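Local coordinates for putative Nitroreductase (Desulfovibrio desulfuricans subsp. desulfuricans str. G20, PDB 3E39), which binds flavin mononucleotide and probably acts as an FMN-dependent oxidoreductase of the nitroreductase type, at residues Y21-V26 and G77-I82; L83-R88 and L136-A141; E124-A129 and L143-A148. One frame throughout, in Å; residues are numbered along the deposited sequence.

From the N terminus, the chain first lays down the loop 21-26 between helices 7-14 and 28-39; contact 1 closes a long excursion of 50 residues by setting that loop against the start of strand 80-87. The same strand runs straight on into contact 2, which is closed by the turn 136-141 after helix 129-135. Contact 3 opens inside that second loop, at 124-129, and closes beyond it on strand 143-152, so contacts 2 and 3 cross, whereas contact 1 stands in series with both. Strands 80-87 and 143-152 are antiparallel neighbours, and V84 and L86 probably hydrogen-bond to A147 and S144, joining contacts 2 and 3 through the sheet.

Contact 1 (Y21-V26 and G77-I82); sequences YTDEAV and GAKVII
K79 leaves the backbone with CG anti to its carbonyl carbon (chi1 -57°) and then bends at chi2 (-47°), so that its chain passes along the loop 21-26 before its amino group turns to D23. Y21 also sets CG anti to its carbonyl carbon, which lays its ring beside the end of helix 72-77. The lysine is the central side chain here. Its CB meets V26 CG2 at 3.8 Å, and its CG lies 3.6 Å from E24 O. At the tip, K79 NZ forms a long salt bridge with D23 OD1 (3.5 Å), a weak hydrogen bond at best, and a second weak one to G77 O in its own segment. Both bonds are weak, so the ammonium is loosely held. K79 and V80 both face A151 of strand 143-152, a classic beta bulge at the point where strand 80-87 enters the antiparallel sheet of the nitroreductase fold. On the loop side, T22 OG1 accepts from E24 N at 3.1 Å, closing an ST turn. The Y21 ring approaches G77 and A78 along its CD2-CE2 side: CD2 is 3.5 Å from G77 O, and CE2 is 4.0 Å from A78 CB. I74 and A150 also pack on the Y21 side chain, which lies close to that of R19 of the FMN site. At the inner end of the loop, V26 CG1 is anti to its backbone N and comes within 4.2 Å of V80 CG1. V31 of helix 28-39 touches both valines.

Contact 2 (L83-R88 and L136-A141); sequences LVFLDR and LALDPA
P140 O is gripped twice: R88 NE donates to it directly at 2.9 Å, and water 1 donates to it at 3.0 Å. The direct bond lies in the plane of the carbonyl but is bent at the hydrogen (135°), and the oxygen sits out of the guanidinium plane. R88 NH2 gives a hydrogen to the same water at 2.6 Å, so arginine, water and carbonyl close a small ring that fixes the rotation of the guanidinium. The water lies in the guanidinium plane, at its edge. An extended chain from CG to NE carries the group across, and R88 CD passes 3.4 Å from A141 O. R88 NE has a further, weak hydrogen bond to L143 O at the start of the neighbouring strand. The positive guanidinium probably polarises the P140 carbonyl. On the other side of this peptide, A141 N donates to D139 OD1 at 3.0 Å, meeting it from above the carboxylate plane and closing an Asx turn. The turn follows helix 129-135, which ends in a Schellman motif: A137, with positive phi, is the C-prime residue, and the chain then travels along strand 80-87 of the antiparallel sheet, the two segments' end-to-end directions 19° apart. Two apolar pairs bridge the segments. L83 and L136 meet tip to tip, CD1 to CD1 at 3.8 Å, with L65 of helix 61-66 touching both. L138 crosses F85 at about a right angle and presents CD1 to the ring tip, 3.6 Å from F85 CZ. L133 of helix 129-135 packs on L138 and on F85, whose ring also meets that of F145, and L170 of the second subunit reaches F85 as well.

Contact 3 (E124-A129 and L143-A148); sequences EIINQA and LSFEAA. With FMN (flavin mononucleotide), chain E.
F145 leaves strand 143-152 with CG anti to its backbone N, carrying its ring from the antiparallel sheet of this FMN-binding nitroreductase fold to the 3-10 segment 124-127. Its CB touches A129 CB at 4.0 Å, and that methyl lies at the ring's edge. Farther out, CD2 and CE2 run past I126 CA, CE2 also approaches I125 O, and CZ at the tip meets I125 CG2 at 3.9 Å. I126 lays its CG2 over one face, 3.8 Å from the ring centroid and 11° off the normal, a CH-pi contact. To do so it takes chi1 79°, with CG1 in the crowded position between the backbone N and the carbonyl carbon. The same methyl touches the strand backbone, 3.4 Å from E146 O, an oxygen that accepts a hydrogen bond from Q99 of the second subunit. E146 and A147 both face V84 in a classic beta bulge, and S144 OG donates to E146 OE2 at 2.6 Å. I125 CG2 also reaches A148 CB, so the 3-10 turn rests on apolar groups along the strand. At the start of that turn the backbone meets the flavin: E124 N donates to FMN O4 at 3.2 Å, nearly straight at 165°.

Contact 1 (Y21-V26 and G77-I82)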
loop_
_atom_site.group_PDB
_atom_site.type_symbol
_atom_site.label_atom_id
_atom_site.label_comp_id
_atom_site.label_asym_id
_atom_site.label_seq_id
_atom_site.Cartn_x
_atom_site.Cartn_y
_atom_site.Cartn_z
ATOM N N TYR A 21 18.835 -12.082 8.175
ATOM C CA TYR A 21 19.640 -10.868 8.108
ATOM C C TYR A 21 21.054 -11.100 8.619
ATOM O O TYR A 21 21.292 -12.043 9.377
ATOM C CB TYR A 21 18.970 -9.755 8.956
ATOM C CG TYR A 21 17.452 -9.759 8.818
ATOM C CD1 TYR A 21 16.824 -9.199 7.694
ATOM C CD2 TYR A 21 16.662 -10.419 9.742
ATOM C CE1 TYR A 21 15.443 -9.244 7.547
ATOM C CE2 TYR A 21 15.258 -10.480 9.603
ATOM C CZ TYR A 21 14.654 -9.887 8.495
ATOM O OH TYR A 21 13.283 -9.948 8.349
ATOM N N THR A 22 21.956 -10.213 8.231
ATOM C CA THR A 22 23.349 -10.278 8.679
ATOM C C THR A 22 23.422 -9.581 10.022
ATOM O O THR A 22 22.408 -9.080 10.495
ATOM C CB THR A 22 24.325 -9.607 7.725
ATOM O OG1 THR A 22 24.176 -8.177 7.766
ATOM C CG2 THR A 22 24.156 -10.130 6.286
ATOM N N ASP A 23 24.611 -9.531 10.631
ATOM C CA ASP A 23 24.763 -8.850 11.913
ATOM C C ASP A 23 25.062 -7.359 11.708
ATOM O O ASP A 23 25.311 -6.616 12.654
ATOM C CB ASP A 23 25.864 -9.546 12.747
ATOM C CG ASP A 23 25.418 -10.929 13.325
ATOM O OD1 ASP A 23 24.194 -11.191 13.484
ATOM O OD2 ASP A 23 26.312 -11.761 13.657
ATOM N N GLU A 24 24.982 -6.880 10.472
ATOM C CA GLU A 24 25.305 -5.485 10.203
ATOM C C GLU A 24 24.222 -4.537 10.762
ATOM O O GLU A 24 23.028 -4.802 10.622
ATOM C CB GLU A 24 25.498 -5.275 8.691
ATOM C CG GLU A 24 25.999 -3.905 8.299
ATOM C CD GLU A 24 26.273 -3.766 6.805
ATOM O OE1 GLU A 24 26.354 -4.807 6.091
ATOM O OE2 GLU A 24 26.442 -2.600 6.357
ATOM N N ALA A 25 24.675 -3.441 11.375
ATOM C CA ALA A 25 23.779 -2.445 11.985
ATOM C C ALA A 25 22.947 -1.754 10.910
ATOM O O ALA A 25 23.400 -1.635 9.770
ATOM C CB ALA A 25 24.591 -1.390 12.730
ATOM N N VAL A 26 21.731 -1.348 11.281
ATOM C CA VAL A 26 20.873 -0.544 10.415
ATOM C C VAL A 26 20.923 0.835 11.023
ATOM O O VAL A 26 20.479 1.040 12.175
ATOM C CB VAL A 26 19.431 -1.052 10.383
ATOM C CG1 VAL A 26 18.563 -0.132 9.534
ATOM C CG2 VAL A 26 19.366 -2.473 9.835
ATOM N N GLY A 77 15.884 -12.240 14.926
ATOM C CA GLY A 77 16.971 -12.075 13.953
ATOM C C GLY A 77 17.073 -10.687 13.338
ATOM O O GLY A 77 18.139 -10.283 12.866
ATOM N N ALA A 78 15.961 -9.951 13.351
ATOM C CA ALA A 78 15.902 -8.612 12.770
ATOM C C ALA A 78 16.768 -7.636 13.547
ATOM O O ALA A 78 17.032 -7.846 14.730
ATOM C CB ALA A 78 14.461 -8.121 12.754
ATOM N N LYS A 79 17.250 -6.601 12.877
ATOM C CA LYS A 79 18.023 -5.553 13.555
ATOM C C LYS A 79 17.135 -4.413 13.985
ATOM O O LYS A 79 17.428 -3.726 14.981
ATOM C CB LYS A 79 19.177 -5.034 12.683
ATOM C CG LYS A 79 20.135 -6.139 12.245
ATOM C CD LYS A 79 20.561 -7.064 13.394
ATOM C CE LYS A 79 21.065 -8.379 12.868
ATOM N NZ LYS A 79 21.265 -9.400 13.934
ATOM N N VAL A 80 16.052 -4.199 13.237
ATOM C CA VAL A 80 15.063 -3.204 13.633
ATOM C C VAL A 80 13.669 -3.717 13.251
ATOM O O VAL A 80 13.497 -4.398 12.242
ATOM C CB VAL A 80 15.342 -1.812 12.996
ATOM C CG1 VAL A 80 15.254 -1.869 11.477
ATOM C CG2 VAL A 80 14.389 -0.719 13.587
ATOM N N ILE A 81 12.698 -3.414 14.104
ATOM C CA ILE A 81 11.296 -3.716 13.877
ATOM C C ILE A 81 10.528 -2.380 13.978
ATOM O O ILE A 81 10.751 -1.593 14.919
ATOM C CB ILE A 81 10.765 -4.735 14.899
ATOM C CG1 ILE A 81 11.462 -6.093 14.664
ATOM C CG2 ILE A 81 9.251 -4.933 14.749
ATOM C CD1 ILE A 81 11.251 -7.116 15.736
ATOM N N ILE A 82 9.681 -2.095 12.993
ATOM C CA ILE A 82 8.836 -0.913 13.026
ATOM C C ILE A 82 7.386 -1.404 13.216
ATOM O O ILE A 82 6.834 -2.133 12.380
ATOM C CB ILE A 82 8.966 -0.016 11.749
ATOM C CG1 ILE A 82 10.386 0.557 11.611
ATOM C CG2 ILE A 82 7.934 1.176 11.787
ATOM C CD1 ILE A 82 10.642 1.243 10.261
#

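Contact 2 (L83-R88 and L136-A141)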
loop_
_atom_site.group_PDB
_atom_site.type_symbol
_atom_site.label_atom_id
_atom_site.label_comp_id
_atom_site.label_asym_id
_atom_site.label_seq_id
_atom_site.Cartn_x
_atom_site.Cartn_y
_atom_site.Cartn_z
ATOM N N LEU A 83 6.801 -1.062 14.353
ATOM C CA LEU A 83 5.406 -1.360 14.601
ATOM C C LEU A 83 4.537 -0.252 14.007
ATOM O O LEU A 83 4.819 0.943 14.195
ATOM C CB LEU A 83 5.131 -1.559 16.087
ATOM C CG LEU A 83 6.001 -2.583 16.805
ATOM C CD1 LEU A 83 5.600 -2.680 18.296
ATOM C CD2 LEU A 83 5.912 -3.927 16.140
ATOM N N VAL A 84 3.513 -0.659 13.259
ATOM C CA VAL A 84 2.595 0.262 12.612
ATOM C C VAL A 84 1.206 0.161 13.242
ATOM O O VAL A 84 0.667 -0.935 13.414
ATOM C CB VAL A 84 2.501 -0.073 11.119
ATOM C CG1 VAL A 84 1.676 0.986 10.361
ATOM C CG2 VAL A 84 3.922 -0.224 10.540
ATOM N N PHE A 85 0.612 1.319 13.534
ATOM C CA PHE A 85 -0.696 1.388 14.157
ATOM C C PHE A 85 -1.557 2.446 13.472
ATOM O O PHE A 85 -1.075 3.305 12.718
ATOM C CB PHE A 85 -0.611 1.849 15.629
ATOM C CG PHE A 85 0.352 1.072 16.464
ATOM C CD1 PHE A 85 1.701 1.397 16.450
ATOM C CD2 PHE A 85 -0.083 0.036 17.281
ATOM C CE1 PHE A 85 2.601 0.683 17.195
ATOM C CE2 PHE A 85 0.826 -0.677 18.037
ATOM C CZ PHE A 85 2.158 -0.357 17.998
ATOM N N LEU A 86 -2.857 2.337 13.684
ATOM C CA LEU A 86 -3.754 3.430 13.371
ATOM C C LEU A 86 -4.177 4.032 14.708
ATOM O O LEU A 86 -4.466 3.319 15.684
ATOM C CB LEU A 86 -5.013 3.004 12.621
ATOM C CG LEU A 86 -4.825 2.483 11.206
ATOM C CD1 LEU A 86 -6.052 1.811 10.699
ATOM C CD2 LEU A 86 -4.416 3.639 10.301
ATOM N N ASP A 87 -4.178 5.353 14.746
ATOM C CA ASP A 87 -4.699 6.105 15.887
ATOM C C ASP A 87 -6.215 6.086 15.735
ATOM O O ASP A 87 -6.779 6.640 14.789
ATOM C CB ASP A 87 -4.149 7.520 15.860
ATOM C CG ASP A 87 -4.685 8.394 16.996
ATOM O OD1 ASP A 87 -5.777 8.146 17.521
ATOM O OD2 ASP A 87 -4.025 9.380 17.321
ATOM N N ARG A 88 -6.893 5.447 16.669
ATOM C CA ARG A 88 -8.356 5.331 16.600
ATOM C C ARG A 88 -9.086 6.666 16.574
ATOM O O ARG A 88 -10.171 6.745 16.001
ATOM C CB ARG A 88 -8.894 4.449 17.730
ATOM C CG ARG A 88 -8.411 3.006 17.613
ATOM C CD ARG A 88 -9.006 2.083 18.678
ATOM N NE ARG A 88 -8.441 0.738 18.617
ATOM C CZ ARG A 88 -8.854 -0.234 17.801
ATOM N NH1 ARG A 88 -9.836 -0.033 16.933
ATOM N NH2 ARG A 88 -8.243 -1.400 17.819
ATOM N N LEU A 136 3.377 -3.823 26.018
ATOM C CA LEU A 136 4.275 -2.799 25.495
ATOM C C LEU A 136 3.894 -1.415 26.024
ATOM O O LEU A 136 4.360 -0.393 25.516
ATOM C CB LEU A 136 4.203 -2.804 23.952
ATOM C CG LEU A 136 4.728 -4.038 23.203
ATOM C CD1 LEU A 136 4.363 -3.927 21.694
ATOM C CD2 LEU A 136 6.232 -4.178 23.463
ATOM N N ALA A 137 3.026 -1.391 27.038
ATOM C CA ALA A 137 2.529 -0.181 27.662
ATOM C C ALA A 137 1.720 0.682 26.701
ATOM O O ALA A 137 1.746 1.900 26.786
ATOM C CB ALA A 137 3.662 0.622 28.304
ATOM N N LEU A 138 1.038 0.029 25.764
ATOM C CA LEU A 138 0.181 0.722 24.781
ATOM C C LEU A 138 -1.300 0.400 25.050
ATOM O O LEU A 138 -1.644 -0.659 25.562
ATOM C CB LEU A 138 0.578 0.352 23.348
ATOM C CG LEU A 138 2.028 0.636 22.945
ATOM C CD1 LEU A 138 2.375 0.087 21.537
ATOM C CD2 LEU A 138 2.302 2.135 23.035
ATOM N N ASP A 139 -2.163 1.326 24.674
ATOM C CA ASP A 139 -3.583 1.239 24.950
ATOM C C ASP A 139 -4.345 0.786 23.696
ATOM O O ASP A 139 -4.399 1.531 22.720
ATOM C CB ASP A 139 -4.038 2.636 25.390
ATOM C CG ASP A 139 -5.484 2.691 25.838
ATOM O OD1 ASP A 139 -6.138 1.640 25.935
ATOM O OD2 ASP A 139 -5.928 3.832 26.105
ATOM N N PRO A 140 -4.903 -0.435 23.718
ATOM C CA PRO A 140 -5.674 -0.878 22.561
ATOM C C PRO A 140 -6.934 -0.044 22.311
ATOM O O PRO A 140 -7.515 -0.140 21.231
ATOM C CB PRO A 140 -6.034 -2.338 22.893
ATOM C CG PRO A 140 -5.204 -2.721 24.078
ATOM C CD PRO A 140 -4.865 -1.462 24.782
ATOM N N ALA A 141 -7.366 0.756 23.288
ATOM C CA ALA A 141 -8.520 1.629 23.097
ATOM C C ALA A 141 -8.104 2.862 22.294
ATOM O O ALA A 141 -8.947 3.576 21.736
ATOM C CB ALA A 141 -9.117 2.041 24.458
HETATM O O HOH W 1 -6.571 -2.438 19.564
#

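Contact 3 (E124-A129 and L143-A148)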
loop_
_atom_site.group_PDB
_atom_site.type_symbol
_atom_site.label_atom_id
_atom_site.label_comp_id
_atom_site.label_asym_id
_atom_site.label_seq_id
_atom_site.Cartn_x
_atom_site.Cartn_y
_atom_site.Cartn_z
ATOM N N GLU A 124 0.728 -11.831 11.144
ATOM C CA GLU A 124 0.229 -12.806 12.108
ATOM C C GLU A 124 0.321 -12.252 13.524
ATOM O O GLU A 124 -0.523 -12.550 14.377
ATOM C CB GLU A 124 1.007 -14.115 11.950
ATOM C CG GLU A 124 0.826 -15.127 13.078
ATOM C CD GLU A 124 1.773 -14.905 14.266
ATOM O OE1 GLU A 124 2.621 -13.988 14.221
ATOM O OE2 GLU A 124 1.659 -15.680 15.230
ATOM N N ILE A 125 1.300 -11.389 13.763
ATOM C CA ILE A 125 1.548 -10.849 15.079
ATOM C C ILE A 125 0.393 -9.983 15.579
ATOM O O ILE A 125 0.155 -9.898 16.794
ATOM C CB ILE A 125 2.928 -10.101 15.155
ATOM C CG1 ILE A 125 3.278 -9.759 16.622
ATOM C CG2 ILE A 125 2.994 -8.838 14.234
ATOM C CD1 ILE A 125 4.738 -9.437 16.826
ATOM N N ILE A 126 -0.342 -9.360 14.658
ATOM C CA ILE A 126 -1.437 -8.478 15.072
ATOM C C ILE A 126 -2.600 -9.247 15.673
ATOM O O ILE A 126 -3.405 -8.658 16.407
ATOM C CB ILE A 126 -1.946 -7.478 13.976
ATOM C CG1 ILE A 126 -2.873 -8.166 12.973
ATOM C CG2 ILE A 126 -0.737 -6.728 13.302
ATOM C CD1 ILE A 126 -3.442 -7.227 11.922
ATOM N N ASN A 127 -2.666 -10.556 15.402
ATOM C CA ASN A 127 -3.716 -11.408 15.987
ATOM C C ASN A 127 -3.645 -11.403 17.522
ATOM O O ASN A 127 -4.642 -11.687 18.187
ATOM C CB ASN A 127 -3.567 -12.860 15.559
ATOM C CG ASN A 127 -3.598 -13.065 14.079
ATOM O OD1 ASN A 127 -3.971 -12.177 13.308
ATOM N ND2 ASN A 127 -3.222 -14.275 13.657
ATOM N N GLN A 128 -2.455 -11.146 18.063
ATOM C CA GLN A 128 -2.234 -11.073 19.509
ATOM C C GLN A 128 -2.262 -9.656 20.087
ATOM O O GLN A 128 -1.808 -9.425 21.206
ATOM C CB GLN A 128 -0.893 -11.746 19.840
ATOM C CG GLN A 128 -0.839 -13.254 19.648
ATOM C CD GLN A 128 -0.890 -13.733 18.185
ATOM O OE1 GLN A 128 -1.866 -14.367 17.764
ATOM N NE2 GLN A 128 0.164 -13.415 17.407
ATOM N N ALA A 129 -2.833 -8.707 19.356
ATOM C CA ALA A 129 -2.861 -7.315 19.809
ATOM C C ALA A 129 -3.389 -7.087 21.225
ATOM O O ALA A 129 -2.847 -6.282 21.956
ATOM C CB ALA A 129 -3.711 -6.456 18.823
ATOM N N LEU A 143 -5.169 2.664 20.038
ATOM C CA LEU A 143 -4.442 2.237 18.849
ATOM C C LEU A 143 -4.908 0.903 18.295
ATOM O O LEU A 143 -5.229 -0.005 19.069
ATOM C CB LEU A 143 -2.962 2.114 19.254
ATOM C CG LEU A 143 -2.221 3.377 19.760
ATOM C CD1 LEU A 143 -0.900 2.957 20.439
ATOM C CD2 LEU A 143 -2.018 4.385 18.636
ATOM N N SER A 144 -4.987 0.809 16.961
ATOM C CA SER A 144 -5.249 -0.428 16.241
ATOM C C SER A 144 -3.890 -0.877 15.692
ATOM O O SER A 144 -3.244 -0.115 14.986
ATOM C CB SER A 144 -6.232 -0.209 15.088
ATOM O OG SER A 144 -6.234 -1.330 14.252
ATOM N N PHE A 145 -3.463 -2.083 16.057
ATOM C CA PHE A 145 -2.189 -2.622 15.667
ATOM C C PHE A 145 -2.348 -3.183 14.267
ATOM O O PHE A 145 -3.102 -4.135 14.072
ATOM C CB PHE A 145 -1.745 -3.667 16.705
ATOM C CG PHE A 145 -0.409 -4.312 16.437
ATOM C CD1 PHE A 145 0.644 -3.624 15.831
ATOM C CD2 PHE A 145 -0.174 -5.618 16.882
ATOM C CE1 PHE A 145 1.870 -4.244 15.606
ATOM C CE2 PHE A 145 1.065 -6.224 16.682
ATOM C CZ PHE A 145 2.091 -5.534 16.049
ATOM N N GLU A 146 -1.636 -2.586 13.304
ATOM C CA GLU A 146 -1.774 -2.961 11.888
ATOM C C GLU A 146 -0.746 -3.948 11.329
ATOM O O GLU A 146 -1.102 -4.823 10.533
ATOM C CB GLU A 146 -1.743 -1.699 11.034
ATOM C CG GLU A 146 -2.813 -0.717 11.376
ATOM C CD GLU A 146 -4.185 -1.232 11.007
ATOM O OE1 GLU A 146 -4.444 -1.468 9.799
ATOM O OE2 GLU A 146 -4.987 -1.410 11.934
ATOM N N ALA A 147 0.519 -3.797 11.714
ATOM C CA ALA A 147 1.601 -4.624 11.168
ATOM C C ALA A 147 2.891 -4.380 11.899
ATOM O O ALA A 147 3.026 -3.359 12.561
ATOM C CB ALA A 147 1.827 -4.227 9.682
ATOM N N ALA A 148 3.840 -5.310 11.768
ATOM C CA ALA A 148 5.212 -5.096 12.229
ATOM C C ALA A 148 6.088 -5.326 11.005
ATOM O O ALA A 148 5.850 -6.253 10.278
ATOM C CB ALA A 148 5.610 -6.085 13.333
HETATM N N1 FMN E . 5.376 -13.183 6.151
HETATM C C2 FMN E . 5.744 -13.907 7.267
HETATM O O2 FMN E . 6.747 -14.600 7.271
HETATM N N3 FMN E . 4.998 -13.830 8.423
HETATM C C4 FMN E . 3.858 -13.065 8.526
HETATM O O4 FMN E . 3.355 -12.871 9.646
HETATM C C4A FMN E . 3.460 -12.333 7.402
HETATM N N5 FMN E . 2.330 -11.555 7.483
HETATM C C5A FMN E . 1.923 -10.794 6.383
HETATM C C6 FMN E . 0.754 -10.031 6.480
HETATM C C7 FMN E . 0.332 -9.251 5.399
HETATM C C7M FMN E . -1.014 -8.577 5.449
HETATM C C8 FMN E . 1.083 -9.269 4.207
HETATM C C8M FMN E . 0.666 -8.414 3.034
HETATM C C9 FMN E . 2.232 -10.059 4.112
HETATM C C9A FMN E . 2.670 -10.835 5.207
HETATM N N10 FMN E . 3.838 -11.642 5.128
HETATM C C10 FMN E . 4.233 -12.390 6.229
HETATM C "C1'" FMN E . 4.643 -11.734 3.888
HETATM C "C2'" FMN E . 3.965 -12.591 2.815
HETATM O "O2'" FMN E . 4.088 -13.967 3.134
HETATM C "C3'" FMN E . 4.612 -12.305 1.470
HETATM O "O3'" FMN E . 4.425 -10.942 1.162
HETATM C "C4'" FMN E . 4.013 -13.134 0.336
HETATM O "O4'" FMN E . 4.266 -14.500 0.575
HETATM C "C5'" FMN E . 4.607 -12.769 -1.003
HETATM O "O5'" FMN E . 6.021 -12.729 -0.938
HETATM P P FMN E . 6.930 -11.473 -1.338
HETATM O O1P FMN E . 6.705 -10.414 -0.270
HETATM O O2P FMN E . 8.371 -11.947 -1.411
HETATM O O3P FMN E . 6.414 -11.005 -2.673
#